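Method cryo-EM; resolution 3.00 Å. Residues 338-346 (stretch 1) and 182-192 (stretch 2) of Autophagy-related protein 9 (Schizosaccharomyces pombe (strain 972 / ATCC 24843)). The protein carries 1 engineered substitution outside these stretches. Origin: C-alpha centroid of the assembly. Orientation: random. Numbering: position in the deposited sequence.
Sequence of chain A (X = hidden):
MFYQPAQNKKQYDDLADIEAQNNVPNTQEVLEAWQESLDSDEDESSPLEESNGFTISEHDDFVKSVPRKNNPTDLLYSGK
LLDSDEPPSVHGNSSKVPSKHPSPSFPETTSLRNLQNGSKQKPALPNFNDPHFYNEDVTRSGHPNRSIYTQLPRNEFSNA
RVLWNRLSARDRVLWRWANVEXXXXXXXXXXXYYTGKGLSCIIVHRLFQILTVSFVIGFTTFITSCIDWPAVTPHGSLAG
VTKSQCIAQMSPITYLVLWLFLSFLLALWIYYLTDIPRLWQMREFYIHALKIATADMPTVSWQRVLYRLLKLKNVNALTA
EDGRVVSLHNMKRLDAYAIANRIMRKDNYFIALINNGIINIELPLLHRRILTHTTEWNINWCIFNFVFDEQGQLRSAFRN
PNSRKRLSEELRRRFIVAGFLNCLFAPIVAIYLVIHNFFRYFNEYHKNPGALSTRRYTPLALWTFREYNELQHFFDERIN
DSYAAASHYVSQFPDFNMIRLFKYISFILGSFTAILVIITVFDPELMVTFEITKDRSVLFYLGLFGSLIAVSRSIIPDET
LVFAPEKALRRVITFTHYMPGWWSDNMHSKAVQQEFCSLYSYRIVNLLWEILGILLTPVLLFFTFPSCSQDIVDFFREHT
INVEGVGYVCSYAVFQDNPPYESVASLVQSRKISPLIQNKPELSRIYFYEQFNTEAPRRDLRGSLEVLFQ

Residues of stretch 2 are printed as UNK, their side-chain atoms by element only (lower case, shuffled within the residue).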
# COMPACT_ATOMS: atom_id res chain seq x y z
N ALA A 338 3.24 22.14 -22.65
CA ALA A 338 3.15 23.24 -23.60
C ALA A 338 3.84 22.90 -24.90
O ALA A 338 3.34 23.20 -25.99
CB ALA A 338 3.74 24.50 -23.00
N ILE A 339 5.01 22.26 -24.82
CA ILE A 339 5.72 21.90 -26.04
C ILE A 339 4.97 20.82 -26.80
O ILE A 339 4.94 20.82 -28.03
CB ILE A 339 7.15 21.47 -25.69
CG1 ILE A 339 7.92 22.68 -25.18
CG2 ILE A 339 7.84 20.91 -26.90
CD1 ILE A 339 9.24 22.34 -24.57
N ALA A 340 4.31 19.90 -26.09
CA ALA A 340 3.47 18.93 -26.76
C ALA A 340 2.29 19.60 -27.45
O ALA A 340 1.91 19.20 -28.55
CB ALA A 340 2.99 17.88 -25.77
N ASN A 341 1.69 20.61 -26.81
CA ASN A 341 0.58 21.31 -27.45
C ASN A 341 1.02 22.12 -28.65
O ASN A 341 0.23 22.36 -29.55
CB ASN A 341 -0.11 22.23 -26.45
CG ASN A 341 -1.08 21.51 -25.57
OD1 ASN A 341 -2.29 21.62 -25.73
ND2 ASN A 341 -0.56 20.74 -24.63
N ARG A 342 2.28 22.56 -28.67
CA ARG A 342 2.75 23.34 -29.80
C ARG A 342 3.23 22.46 -30.94
O ARG A 342 3.11 22.84 -32.11
CB ARG A 342 3.87 24.29 -29.37
CG ARG A 342 3.48 25.24 -28.27
CD ARG A 342 4.53 26.29 -28.04
NE ARG A 342 4.36 27.41 -28.95
CZ ARG A 342 3.80 28.57 -28.61
NH1 ARG A 342 3.37 28.76 -27.38
NH2 ARG A 342 3.68 29.53 -29.51
N ILE A 343 3.77 21.28 -30.64
CA ILE A 343 4.17 20.36 -31.70
C ILE A 343 2.95 19.73 -32.35
O ILE A 343 2.87 19.60 -33.58
CB ILE A 343 5.12 19.29 -31.15
CG1 ILE A 343 6.41 19.91 -30.64
CG2 ILE A 343 5.45 18.28 -32.22
CD1 ILE A 343 7.29 18.94 -29.93
N MET A 344 1.97 19.34 -31.54
CA MET A 344 0.79 18.64 -32.02
C MET A 344 -0.41 19.56 -32.17
O MET A 344 -1.54 19.13 -31.95
CB MET A 344 0.45 17.49 -31.08
CG MET A 344 1.44 16.38 -31.08
SD MET A 344 0.74 14.92 -30.34
CE MET A 344 -0.65 14.65 -31.41
N ARG A 345 -0.19 20.82 -32.54
CA ARG A 345 -1.31 21.75 -32.56
C ARG A 345 -2.29 21.42 -33.67
O ARG A 345 -3.50 21.56 -33.48
CB ARG A 345 -0.81 23.19 -32.70
CG ARG A 345 -1.89 24.21 -32.47
CD ARG A 345 -1.47 25.62 -32.83
NE ARG A 345 -0.40 26.12 -31.98
CZ ARG A 345 -0.56 26.47 -30.71
NH1 ARG A 345 0.46 26.93 -30.01
NH2 ARG A 345 -1.75 26.36 -30.14
N LYS A 346 -1.79 20.97 -34.81
CA LYS A 346 -2.66 20.55 -35.91
C LYS A 346 -3.03 19.08 -35.83
O LYS A 346 -4.11 18.70 -36.28
CB LYS A 346 -1.99 20.81 -37.25
CG LYS A 346 -1.43 22.19 -37.42
CD LYS A 346 -0.89 22.35 -38.82
CE LYS A 346 -0.22 23.69 -39.00
NZ LYS A 346 0.32 23.83 -40.37
N UNK A 182 8.65 32.17 -34.45
CA UNK A 182 7.88 31.09 -35.07
C UNK A 182 8.04 29.82 -34.25
O UNK A 182 8.40 28.76 -34.76
o UNK A 182 6.32 29.57 -36.75
n UNK A 182 7.63 29.77 -38.56
c UNK A 182 7.33 30.01 -37.29
c UNK A 182 8.31 30.87 -36.52
N UNK A 183 7.80 29.95 -32.94
CA UNK A 183 8.16 28.90 -31.99
C UNK A 183 7.57 27.54 -32.35
O UNK A 183 8.18 26.51 -32.07
c UNK A 183 9.62 28.22 -29.46
c UNK A 183 7.71 29.31 -30.59
c UNK A 183 8.13 28.38 -29.46
c UNK A 183 7.64 28.91 -28.14
N UNK A 184 6.38 27.51 -32.96
CA UNK A 184 5.75 26.23 -33.24
C UNK A 184 6.56 25.42 -34.23
O UNK A 184 6.87 24.25 -33.99
c UNK A 184 3.32 26.58 -32.64
c UNK A 184 4.33 26.44 -33.76
o UNK A 184 2.11 26.59 -32.94
o UNK A 184 3.74 26.68 -31.47
N UNK A 185 6.92 26.02 -35.36
CA UNK A 185 7.70 25.28 -36.36
C UNK A 185 9.09 24.97 -35.85
O UNK A 185 9.65 23.92 -36.19
o UNK A 185 8.64 27.18 -37.53
c UNK A 185 7.77 26.06 -37.66
N UNK A 186 9.67 25.84 -35.02
CA UNK A 186 10.97 25.53 -34.44
C UNK A 186 10.90 24.30 -33.55
O UNK A 186 11.76 23.43 -33.61
c UNK A 186 12.67 26.28 -31.50
c UNK A 186 15.09 26.02 -32.77
c UNK A 186 15.01 25.87 -31.40
c UNK A 186 13.80 26.00 -30.77
c UNK A 186 11.50 26.73 -33.66
c UNK A 186 13.96 26.30 -33.49
c UNK A 186 12.73 26.43 -32.87
N UNK A 187 9.87 24.23 -32.70
CA UNK A 187 9.71 23.06 -31.84
C UNK A 187 9.42 21.81 -32.65
O UNK A 187 9.90 20.72 -32.31
c UNK A 187 8.95 24.21 -29.64
c UNK A 187 10.05 23.58 -28.83
c UNK A 187 8.61 23.31 -30.82
c UNK A 187 7.73 24.41 -28.80
N UNK A 188 8.64 21.94 -33.72
CA UNK A 188 8.39 20.79 -34.57
C UNK A 188 9.67 20.30 -35.24
O UNK A 188 9.86 19.10 -35.41
o UNK A 188 5.13 21.15 -37.28
c UNK A 188 7.34 21.12 -35.63
c UNK A 188 4.95 21.62 -36.16
n UNK A 188 3.88 22.32 -35.84
c UNK A 188 5.97 21.41 -35.07
N UNK A 189 10.55 21.23 -35.61
CA UNK A 189 11.81 20.81 -36.22
C UNK A 189 12.74 20.18 -35.20
O UNK A 189 13.44 19.22 -35.51
o UNK A 189 13.54 24.02 -38.38
c UNK A 189 12.45 23.63 -38.78
c UNK A 189 11.81 22.41 -38.18
c UNK A 189 12.48 21.99 -36.90
n UNK A 189 11.78 24.23 -39.75
N UNK A 190 12.78 20.73 -33.99
CA UNK A 190 13.51 20.07 -32.91
C UNK A 190 13.02 18.64 -32.73
O UNK A 190 13.81 17.70 -32.62
c UNK A 190 14.21 22.13 -31.68
c UNK A 190 13.38 20.88 -31.61
c UNK A 190 13.80 20.05 -30.43
N UNK A 191 11.70 18.45 -32.74
CA UNK A 191 11.15 17.13 -32.51
C UNK A 191 11.45 16.18 -33.66
O UNK A 191 11.78 15.02 -33.44
c UNK A 191 8.73 13.96 -30.62
c UNK A 191 9.65 17.20 -32.27
c UNK A 191 9.05 15.85 -32.03
c UNK A 191 8.29 15.23 -32.99
c UNK A 191 9.26 15.19 -30.84
c UNK A 191 7.98 13.37 -31.59
o UNK A 191 7.45 12.14 -31.36
c UNK A 191 7.76 14.00 -32.78
N UNK A 192 11.34 16.65 -34.90
CA UNK A 192 11.62 15.76 -36.02
C UNK A 192 13.11 15.52 -36.20
O UNK A 192 13.49 14.53 -36.84
c UNK A 192 9.57 16.53 -37.15
o UNK A 192 11.68 17.52 -37.66
c UNK A 192 11.04 16.29 -37.31

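Position 182 has two side-chain carbons, the second carrying one oxygen and one nitrogen. It does not touch stretch 1. This is a short amide, Asn182. It sits at the N-cap position of the helix and makes no capping bond with its side chain.

Position 183 has four carbons, forked at the second. One branch end lies over a face of the Arg342 guanidinium. The fork after an unbranched CB gives Leu183, with CD2 3.7 Å from Arg342 NE.

Position 184 has two carbons, the second carrying two oxygens. One oxygen lies close to Arg342 NE, the other to Arg345 NE. Two positive partners fit a carboxylate, and the short chain makes it Asp184. OD1 is 2.7 Å from Arg342 NE, and OD2 is 2.7 Å from Arg345 NE.

Position 185 has one carbon, then one oxygen. It points away from stretch 1. This is Ser185, whose OG donates a hydrogen bond to Asn182 O at 3.2 Å.

Position 186 has one carbon and a ring of six carbons with no oxygen. It is out of reach of stretch 1. It is Phe186.

Position 187 again has four carbons forked at the second. It points toward stretch 1, its branch ends near Ile339 and Arg342. It is Leu187. CD2 is 4.0 Å from Ile339 CG2, CD1 is 3.8 Å from Arg342 CD, and CB is 4.1 Å from Ile343 CG1.

Position 188 has three carbons, the third carrying one oxygen and one nitrogen. Its end lies near the Ile343 carbonyl. This is Gln188, with NE2 3.7 Å from Ile343 O.

Position 189 has the same make-up and is out of reach of stretch 1. It is Gln189.

Position 190 has three carbons, two of them borne by the first. It points toward stretch 1 but makes no contact. The branch at CB gives Val190.

Position 191 has one carbon and a six-carbon ring bearing one oxygen. Its CB packs 3.8 Å from Ile343 CD1. It is Tyr191, whose OH is hydrogen-bonded elsewhere in the structure.

Position 192 has one carbon carrying one oxygen and one carbon. It is exposed and without contact. It is Thr192.

The two helices cross at nearly a right angle, 98°, with axes 8.9 Å apart at closest approach. Ile339 and Ile343 pack against Leu187, and Ile343 reaches on to Tyr191. Asp184 forms salt bridges to both arginines. The Arg345 NE bond to OD2 is nearly straight at 171°; the Arg342 NE bond to OD1 is weak at 130°. One carboxylate thus joins Arg342 to Arg345.

Stretch 2, residues 182-192: NLDSFLQQVYT
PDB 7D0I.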